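Local coordinates for mucus binding protein (Lactobacillus reuteri, PDB 3I57) that probably helps the bacterium adhere to mucus as a cell-wall-anchored surface protein, one of whose repeats, the piece described here, binds immunoglobulins and carries a calcium ion, at residues A161-S166 and L177-T182; Y32-G37 and Y69-K74; Q7-D10 and Q15-R18. All blocks are in the same frame, centred on the assembly; numbering follows the deposited sequence.

In the fold
Three contacts sample the two ends of an elongated repeat. Contact 3 comes first along the chain, joining strands 2-10 and 15-24; contact 2 follows, setting the start of helix 35-43 against strand 67-80, and contact 1 closes the series in the Muc B2-like part. Contacts 2 and 3 have centres 9 Å apart and touch: strands 2-10 and 67-80 are neighbours in the sheet, and the hydroxyls of Y32 and Y8 meet. Contact 1 lies on the other side of the chain's centre, its centre 65 Å from that of contact 2, although long strands link both regions into one sheet. The repeat is thus a rod, and contact 1 stays about 40 Å, between nearest atoms, from the other two.

Contact 1: A161-S166 and L177-T182; sequences AVVKRS and LTVIYT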
loop_
_atom_site.group_PDB
_atom_site.type_symbol
_atom_site.label_atom_id
_atom_site.label_comp_id
_atom_site.label_asym_id
_atom_site.label_seq_id
_atom_site.Cartn_x
_atom_site.Cartn_y
_atom_site.Cartn_z
ATOM N N ALA A 161 38.922 1.571 -13.896
ATOM C CA ALA A 161 38.733 2.443 -15.026
ATOM C C ALA A 161 37.270 2.759 -15.302
ATOM O O ALA A 161 36.934 3.889 -15.631
ATOM C CB ALA A 161 39.429 1.869 -16.288
ATOM N N VAL A 162 36.413 1.750 -15.153
ATOM C CA VAL A 162 34.989 1.900 -15.387
ATOM C C VAL A 162 34.286 1.197 -14.243
ATOM O O VAL A 162 34.526 0.015 -13.996
ATOM C CB VAL A 162 34.565 1.299 -16.752
ATOM C CG1 VAL A 162 33.075 1.242 -16.880
ATOM C CG2 VAL A 162 35.124 2.162 -17.889
ATOM N N VAL A 163 33.460 1.943 -13.514
ATOM C CA VAL A 163 32.760 1.382 -12.357
ATOM C C VAL A 163 31.356 0.939 -12.751
ATOM O O VAL A 163 30.535 1.755 -13.137
ATOM C CB VAL A 163 32.703 2.416 -11.222
ATOM C CG1 VAL A 163 31.878 1.908 -10.070
ATOM C CG2 VAL A 163 34.124 2.739 -10.776
ATOM N N LYS A 164 31.132 -0.367 -12.690
ATOM C CA LYS A 164 29.844 -0.985 -12.960
ATOM C C LYS A 164 29.392 -1.712 -11.712
ATOM O O LYS A 164 30.051 -2.645 -11.230
ATOM C CB LYS A 164 29.971 -1.981 -14.120
ATOM C CG LYS A 164 30.416 -1.319 -15.444
ATOM C CD LYS A 164 30.468 -2.365 -16.559
ATOM C CE LYS A 164 30.992 -1.787 -17.869
ATOM N NZ LYS A 164 32.353 -2.295 -18.223
ATOM N N ARG A 165 28.280 -1.270 -11.149
ATOM C CA ARG A 165 27.744 -1.955 -9.961
ATOM C C ARG A 165 26.232 -2.059 -10.087
ATOM O O ARG A 165 25.639 -1.422 -10.950
ATOM C CB ARG A 165 28.052 -1.148 -8.689
ATOM C CG ARG A 165 29.544 -0.910 -8.405
ATOM C CD ARG A 165 30.249 -2.201 -7.945
ATOM N NE ARG A 165 31.580 -1.867 -7.440
ATOM C CZ ARG A 165 32.642 -1.675 -8.228
ATOM N NH1 ARG A 165 32.535 -1.840 -9.538
ATOM N NH2 ARG A 165 33.811 -1.326 -7.705
ATOM N N SER A 166 25.626 -2.828 -9.189
ATOM C CA SER A 166 24.182 -3.037 -9.166
ATOM C C SER A 166 23.713 -2.909 -7.736
ATOM O O SER A 166 24.515 -3.026 -6.796
ATOM C CB SER A 166 23.849 -4.446 -9.650
ATOM O OG SER A 166 24.099 -4.484 -11.046
ATOM N N LEU A 177 31.535 4.417 -3.165
ATOM C CA LEU A 177 32.832 3.762 -3.250
ATOM C C LEU A 177 33.848 4.744 -3.743
ATOM O O LEU A 177 33.480 5.790 -4.217
ATOM C CB LEU A 177 32.766 2.532 -4.172
ATOM C CG LEU A 177 32.445 2.779 -5.641
ATOM C CD1 LEU A 177 33.707 2.800 -6.501
ATOM C CD2 LEU A 177 31.483 1.700 -6.177
ATOM N N THR A 178 35.126 4.424 -3.579
ATOM C CA THR A 178 36.190 5.334 -3.953
ATOM C C THR A 178 37.142 4.677 -4.938
ATOM O O THR A 178 37.614 3.576 -4.705
ATOM C CB THR A 178 37.017 5.757 -2.719
ATOM O OG1 THR A 178 36.159 6.375 -1.759
ATOM C CG2 THR A 178 38.102 6.772 -3.147
ATOM N N VAL A 179 37.386 5.373 -6.035
ATOM C CA VAL A 179 38.415 5.061 -7.012
ATOM C C VAL A 179 39.663 5.867 -6.569
ATOM O O VAL A 179 39.537 7.045 -6.229
ATOM C CB VAL A 179 37.909 5.463 -8.407
ATOM C CG1 VAL A 179 39.040 5.511 -9.445
ATOM C CG2 VAL A 179 36.816 4.457 -8.883
ATOM N N ILE A 180 40.833 5.221 -6.546
ATOM C CA ILE A 180 42.090 5.828 -6.058
ATOM C C ILE A 180 43.036 5.991 -7.244
ATOM O O ILE A 180 43.153 5.069 -8.063
ATOM C CB ILE A 180 42.794 4.902 -5.030
ATOM C CG1 ILE A 180 42.000 4.829 -3.737
ATOM C CG2 ILE A 180 44.222 5.401 -4.732
ATOM C CD1 ILE A 180 42.545 3.864 -2.743
ATOM N N TYR A 181 43.685 7.155 -7.354
ATOM C CA TYR A 181 44.599 7.436 -8.455
ATOM C C TYR A 181 46.032 7.311 -7.978
ATOM O O TYR A 181 46.422 7.916 -6.968
ATOM C CB TYR A 181 44.382 8.847 -9.050
ATOM C CG TYR A 181 43.184 8.929 -9.944
ATOM C CD1 TYR A 181 41.902 9.083 -9.410
ATOM C CD2 TYR A 181 43.311 8.776 -11.316
ATOM C CE1 TYR A 181 40.796 9.116 -10.223
ATOM C CE2 TYR A 181 42.213 8.821 -12.140
ATOM C CZ TYR A 181 40.950 8.977 -11.587
ATOM O OH TYR A 181 39.868 9.003 -12.424
ATOM N N THR A 182 46.798 6.503 -8.702
ATOM C CA THR A 182 48.181 6.215 -8.351
ATOM C C THR A 182 49.102 6.786 -9.426
ATOM O O THR A 182 48.818 6.705 -10.616
ATOM C CB THR A 182 48.394 4.698 -8.204
ATOM O OG1 THR A 182 47.635 4.214 -7.082
ATOM C CG2 THR A 182 49.863 4.375 -7.980
#
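V163, L177 and V179 make a small apolar contact, with R165 lying against its edge, between strand 162-168 and strand 176-183 in the Muc B2-like part of the repeat. The two strands belong to different sheets, and the contact is made through side chains. V163 and L177 reach toward each other tip to tip, with V163 CG1 3.9 Å from L177 CD2. The other branch of the same valine, CG2, passes alongside V179 and comes 3.7 Å from V179 CG2. A beta-branched residue suits this place because its two methyls serve two partners at once: CG1 of V163 stands anti to the backbone N (chi1 175°), and CG2 is thereby turned to V179. Leucine at 177 offers a forked end, and its CD2 is shared between V163 and the arginine.

R165 bends at chi2 (-72°), which folds the chain back so that its NE lies 3.8 Å from L177 CD2, while V163 CG1 sits over one guanidinium face, offset toward the rim. The head group is fixed on its polar side as well. NH1 donates to K164 O at 3.1 Å, a bond in the guanidinium plane, although the donor stands well above the plane of that carbonyl. NH2 forms a salt bridge with E160, so the charge is met although the NE end of the guanidinium, and not only CG of the stem, lies against L177 CD2.

Around this cluster, E98 of strand 93-104 touches V163 and R165, and V179 rests on Y102 of that strand and on P158 of strand 156-158. Backbone bonds tie V163 to L148 and L177 to T99 and H101.

Contact 2: Y32-G37 and Y69-K74; sequences YSTAEG and YTVIFK
T34, at the entry to helix 35-43, and V71, within strand 67-80, mark the closest backbone approach of the two segments, with their CA atoms 7.8 Å apart. That spacing is one of layers packed through side chains. S33 caps the entry: its OG accepts a bond from A35 N at 2.9 Å, nearly straight at 161°. A short hydroxyl side chain suits this position because it can fold back onto the first turn and cap its amide.

The central touch is methyl to methyl: T34 CG2 lies 3.6 Å from V71 CG2, the two side chains meeting at a slant. Threonine fits because its branches divide the work. With chi1 at 53°, OG1 stands between the backbone N and the carbonyl carbon and bonds to D51, while CG2 is left to face the valine. V71, on the inner side of the strand, also packs on I38 and L48. Farther along, F73 brings its CZ to 4.4 Å from G37 O; its ring also meets that of F41. G37, which has no side chain, meets F73 through this carbonyl oxygen.

A helix laid across one face of a mixed sheet, covering the strand beside strand 2-10, is what the beta-grasp fold prescribes, consistent with the ubiquitin-like clan of this domain.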
loop_
_atom_site.group_PDB
_atom_site.type_symbol
_atom_site.label_atom_id
_atom_site.label_comp_id
_atom_site.label_asym_id
_atom_site.label_seq_id
_atom_site.Cartn_x
_atom_site.Cartn_y
_atom_site.Cartn_z
ATOM N N TYR A 32 -38.598 -2.785 6.067
ATOM C CA TYR A 32 -37.210 -2.371 5.930
ATOM C C TYR A 32 -36.555 -3.188 4.833
ATOM O O TYR A 32 -36.854 -4.391 4.649
ATOM C CB TYR A 32 -36.465 -2.639 7.251
ATOM C CG TYR A 32 -35.056 -2.103 7.350
ATOM C CD1 TYR A 32 -34.816 -0.808 7.806
ATOM C CD2 TYR A 32 -33.967 -2.910 7.043
ATOM C CE1 TYR A 32 -33.531 -0.302 7.919
ATOM C CE2 TYR A 32 -32.688 -2.430 7.149
ATOM C CZ TYR A 32 -32.465 -1.135 7.604
ATOM O OH TYR A 32 -31.176 -0.695 7.689
ATOM N N SER A 33 -35.640 -2.525 4.144
ATOM C CA SER A 33 -34.723 -3.178 3.219
ATOM C C SER A 33 -33.304 -2.716 3.518
ATOM O O SER A 33 -33.072 -1.550 3.857
ATOM C CB SER A 33 -35.053 -2.807 1.780
ATOM O OG SER A 33 -33.947 -3.033 0.924
ATOM N N THR A 34 -32.362 -3.627 3.382
ATOM C CA THR A 34 -30.959 -3.306 3.586
ATOM C C THR A 34 -30.361 -2.645 2.352
ATOM O O THR A 34 -29.179 -2.307 2.353
ATOM C CB THR A 34 -30.162 -4.580 3.853
ATOM O OG1 THR A 34 -30.431 -5.510 2.781
ATOM C CG2 THR A 34 -30.546 -5.188 5.255
ATOM N N ALA A 35 -31.170 -2.442 1.307
ATOM C CA ALA A 35 -30.606 -1.962 0.030
ATOM C C ALA A 35 -29.917 -0.602 0.087
ATOM O O ALA A 35 -28.788 -0.457 -0.417
ATOM C CB ALA A 35 -31.667 -1.993 -1.118
ATOM N N GLU A 36 -30.561 0.395 0.682
ATOM C CA GLU A 36 -29.918 1.692 0.783
ATOM C C GLU A 36 -28.657 1.656 1.642
ATOM O O GLU A 36 -27.667 2.295 1.315
ATOM C CB GLU A 36 -30.887 2.763 1.301
ATOM C CG GLU A 36 -31.838 3.234 0.195
ATOM C CD GLU A 36 -33.014 4.034 0.736
ATOM O OE1 GLU A 36 -33.057 4.286 1.960
ATOM O OE2 GLU A 36 -33.893 4.408 -0.069
ATOM N N GLY A 37 -28.699 0.934 2.752
ATOM C CA GLY A 37 -27.539 0.908 3.638
ATOM C C GLY A 37 -26.376 0.214 2.952
ATOM O O GLY A 37 -25.223 0.651 3.034
ATOM N N TYR A 69 -30.226 -7.965 13.546
ATOM C CA TYR A 69 -29.731 -8.552 12.306
ATOM C C TYR A 69 -28.524 -7.778 11.843
ATOM O O TYR A 69 -28.585 -6.545 11.760
ATOM C CB TYR A 69 -30.798 -8.465 11.217
ATOM C CG TYR A 69 -32.069 -9.105 11.650
ATOM C CD1 TYR A 69 -32.208 -10.493 11.637
ATOM C CD2 TYR A 69 -33.124 -8.337 12.146
ATOM C CE1 TYR A 69 -33.368 -11.090 12.066
ATOM C CE2 TYR A 69 -34.297 -8.936 12.557
ATOM C CZ TYR A 69 -34.410 -10.304 12.522
ATOM O OH TYR A 69 -35.583 -10.900 12.935
ATOM N N THR A 70 -27.451 -8.491 11.525
ATOM C CA THR A 70 -26.223 -7.838 11.043
ATOM C C THR A 70 -26.111 -7.823 9.508
ATOM O O THR A 70 -26.637 -8.702 8.797
ATOM C CB THR A 70 -24.963 -8.488 11.654
ATOM O OG1 THR A 70 -24.945 -9.881 11.333
ATOM C CG2 THR A 70 -24.938 -8.330 13.191
ATOM N N VAL A 71 -25.476 -6.768 8.990
ATOM C CA VAL A 71 -25.136 -6.692 7.588
ATOM C C VAL A 71 -23.631 -6.500 7.592
ATOM O O VAL A 71 -23.124 -5.481 8.066
ATOM C CB VAL A 71 -25.821 -5.481 6.857
ATOM C CG1 VAL A 71 -25.426 -5.464 5.389
ATOM C CG2 VAL A 71 -27.345 -5.594 6.934
ATOM N N ILE A 72 -22.914 -7.488 7.092
ATOM C CA ILE A 72 -21.486 -7.532 7.349
ATOM C C ILE A 72 -20.770 -7.248 6.038
ATOM O O ILE A 72 -21.119 -7.812 5.006
ATOM C CB ILE A 72 -21.037 -8.916 7.918
ATOM C CG1 ILE A 72 -21.668 -9.175 9.290
ATOM C CG2 ILE A 72 -19.496 -8.978 8.092
ATOM C CD1 ILE A 72 -21.503 -10.617 9.804
ATOM N N PHE A 73 -19.777 -6.367 6.096
ATOM C CA PHE A 73 -18.985 -6.038 4.921
ATOM C C PHE A 73 -17.521 -6.404 5.080
ATOM O O PHE A 73 -17.001 -6.466 6.193
ATOM C CB PHE A 73 -19.018 -4.527 4.683
ATOM C CG PHE A 73 -20.392 -3.978 4.479
ATOM C CD1 PHE A 73 -20.885 -3.793 3.206
ATOM C CD2 PHE A 73 -21.187 -3.659 5.558
ATOM C CE1 PHE A 73 -22.172 -3.273 3.010
ATOM C CE2 PHE A 73 -22.491 -3.151 5.372
ATOM C CZ PHE A 73 -22.965 -2.968 4.100
ATOM N N LYS A 74 -16.841 -6.595 3.953
ATOM C CA LYS A 74 -15.386 -6.588 3.946
ATOM C C LYS A 74 -14.912 -5.348 3.195
ATOM O O LYS A 74 -15.727 -4.554 2.704
ATOM C CB LYS A 74 -14.838 -7.876 3.304
ATOM C CG LYS A 74 -15.235 -9.134 4.022
ATOM C CD LYS A 74 -14.687 -10.370 3.266
ATOM C CE LYS A 74 -14.600 -11.597 4.169
ATOM N NZ LYS A 74 -13.908 -11.247 5.441
#

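Contact 3: Q7-D10 and Q15-R18; sequences QYID and QMLR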
loop_
_atom_site.group_PDB
_atom_site.type_symbol
_atom_site.label_atom_id
_atom_site.label_comp_id
_atom_site.label_asym_id
_atom_site.label_seq_id
_atom_site.Cartn_x
_atom_site.Cartn_y
_atom_site.Cartn_z
ATOM N N GLN A 7 -27.763 -3.938 12.107
ATOM C CA GLN A 7 -26.427 -3.448 12.457
ATOM C C GLN A 7 -25.508 -3.615 11.265
ATOM O O GLN A 7 -25.317 -4.719 10.786
ATOM C CB GLN A 7 -25.883 -4.215 13.679
ATOM C CG GLN A 7 -26.781 -3.977 14.921
ATOM C CD GLN A 7 -26.539 -4.980 16.032
ATOM O OE1 GLN A 7 -26.395 -4.625 17.224
ATOM N NE2 GLN A 7 -26.493 -6.228 15.665
ATOM N N TYR A 8 -24.944 -2.511 10.811
ATOM C CA TYR A 8 -24.003 -2.515 9.684
ATOM C C TYR A 8 -22.566 -2.638 10.221
ATOM O O TYR A 8 -22.125 -1.809 11.023
ATOM C CB TYR A 8 -24.203 -1.253 8.833
ATOM C CG TYR A 8 -25.508 -1.287 8.106
ATOM C CD1 TYR A 8 -26.677 -0.907 8.755
ATOM C CD2 TYR A 8 -25.604 -1.788 6.812
ATOM C CE1 TYR A 8 -27.893 -0.975 8.136
ATOM C CE2 TYR A 8 -26.839 -1.860 6.160
ATOM C CZ TYR A 8 -27.984 -1.455 6.847
ATOM O OH TYR A 8 -29.216 -1.500 6.245
ATOM N N ILE A 9 -21.860 -3.685 9.801
ATOM C CA ILE A 9 -20.604 -4.080 10.451
ATOM C C ILE A 9 -19.427 -4.146 9.480
ATOM O O ILE A 9 -19.581 -4.686 8.392
ATOM C CB ILE A 9 -20.728 -5.496 11.054
ATOM C CG1 ILE A 9 -21.873 -5.570 12.080
ATOM C CG2 ILE A 9 -19.411 -5.918 11.733
ATOM C CD1 ILE A 9 -21.812 -4.473 13.045
ATOM N N ASP A 10 -18.258 -3.635 9.889
ATOM C CA ASP A 10 -17.000 -3.910 9.151
ATOM C C ASP A 10 -16.436 -5.195 9.732
ATOM O O ASP A 10 -15.960 -5.232 10.884
ATOM C CB ASP A 10 -15.984 -2.777 9.302
ATOM C CG ASP A 10 -14.640 -3.079 8.626
ATOM O OD1 ASP A 10 -14.326 -4.248 8.378
ATOM O OD2 ASP A 10 -13.902 -2.123 8.338
ATOM N N GLN A 15 -16.023 -3.887 13.691
ATOM C CA GLN A 15 -16.418 -2.542 14.136
ATOM C C GLN A 15 -17.831 -2.247 13.632
ATOM O O GLN A 15 -18.135 -2.489 12.463
ATOM C CB GLN A 15 -15.443 -1.508 13.558
ATOM C CG GLN A 15 -15.977 -0.099 13.434
ATOM C CD GLN A 15 -15.861 0.694 14.718
ATOM O OE1 GLN A 15 -16.842 1.244 15.220
ATOM N NE2 GLN A 15 -14.652 0.753 15.260
ATOM N N MET A 16 -18.712 -1.778 14.508
ATOM C CA MET A 16 -20.061 -1.411 14.067
ATOM C C MET A 16 -19.991 -0.041 13.430
ATOM O O MET A 16 -19.398 0.891 13.992
ATOM C CB MET A 16 -21.083 -1.415 15.217
ATOM C CG MET A 16 -22.545 -1.250 14.710
ATOM S SD MET A 16 -23.825 -1.636 15.953
ATOM C CE MET A 16 -23.856 -0.047 16.797
ATOM N N LEU A 17 -20.579 0.067 12.243
ATOM C CA LEU A 17 -20.524 1.297 11.466
ATOM C C LEU A 17 -21.777 2.145 11.652
ATOM O O LEU A 17 -21.690 3.358 11.581
ATOM C CB LEU A 17 -20.382 0.968 9.992
ATOM C CG LEU A 17 -19.187 0.082 9.676
ATOM C CD1 LEU A 17 -19.433 -0.553 8.280
ATOM C CD2 LEU A 17 -17.899 0.901 9.743
ATOM N N ARG A 18 -22.920 1.504 11.871
ATOM C CA ARG A 18 -24.204 2.202 12.055
ATOM C C ARG A 18 -25.229 1.186 12.528
ATOM O O ARG A 18 -25.119 -0.003 12.234
ATOM C CB ARG A 18 -24.678 2.788 10.725
ATOM C CG ARG A 18 -25.812 3.822 10.786
ATOM C CD ARG A 18 -26.180 4.274 9.351
ATOM N NE ARG A 18 -27.201 3.430 8.698
ATOM C CZ ARG A 18 -27.468 3.466 7.386
ATOM N NH1 ARG A 18 -26.750 4.249 6.577
ATOM N NH2 ARG A 18 -28.440 2.707 6.876
#
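Y8 O accepts the shortest polar bond of the pair, 2.7 Å from L17 N, at a classic beta bulge in the hairpin of strands 2-10 and 15-24. L17 and R18 both face Y8: Y8 N donates to R18 O at 2.9 Å, so one tyrosine spans two residues. Beyond the bulge the antiparallel ladder resumes, with D10 and Q15 exchanging backbone bonds in both directions and I9 opposite M16 as a non-hydrogen-bonded pair.

On one face the branched I9 and the long, flexible M16 meet on a partly open surface: I9 CD1 comes 3.7 Å from M16 CG, and M16 SD reaches 3.9 Å from Q7 CG. L17, turned by the bulge, lays its CD1 3.7 Å from D10 N. D10, buried on the other face, has a carboxylate gripped by H75 and Y46 and by the turn amides of E12 and T13.

On the same face as D10, Y8 and R18 form a cation-pi contact, and a salt bridge to D20 helps fix the arginine. The bend at chi3 (88°) carries the guanidinium over the ring, R18 CZ lying 4.9 Å from the Y8 ring centroid, the two planes 56° apart.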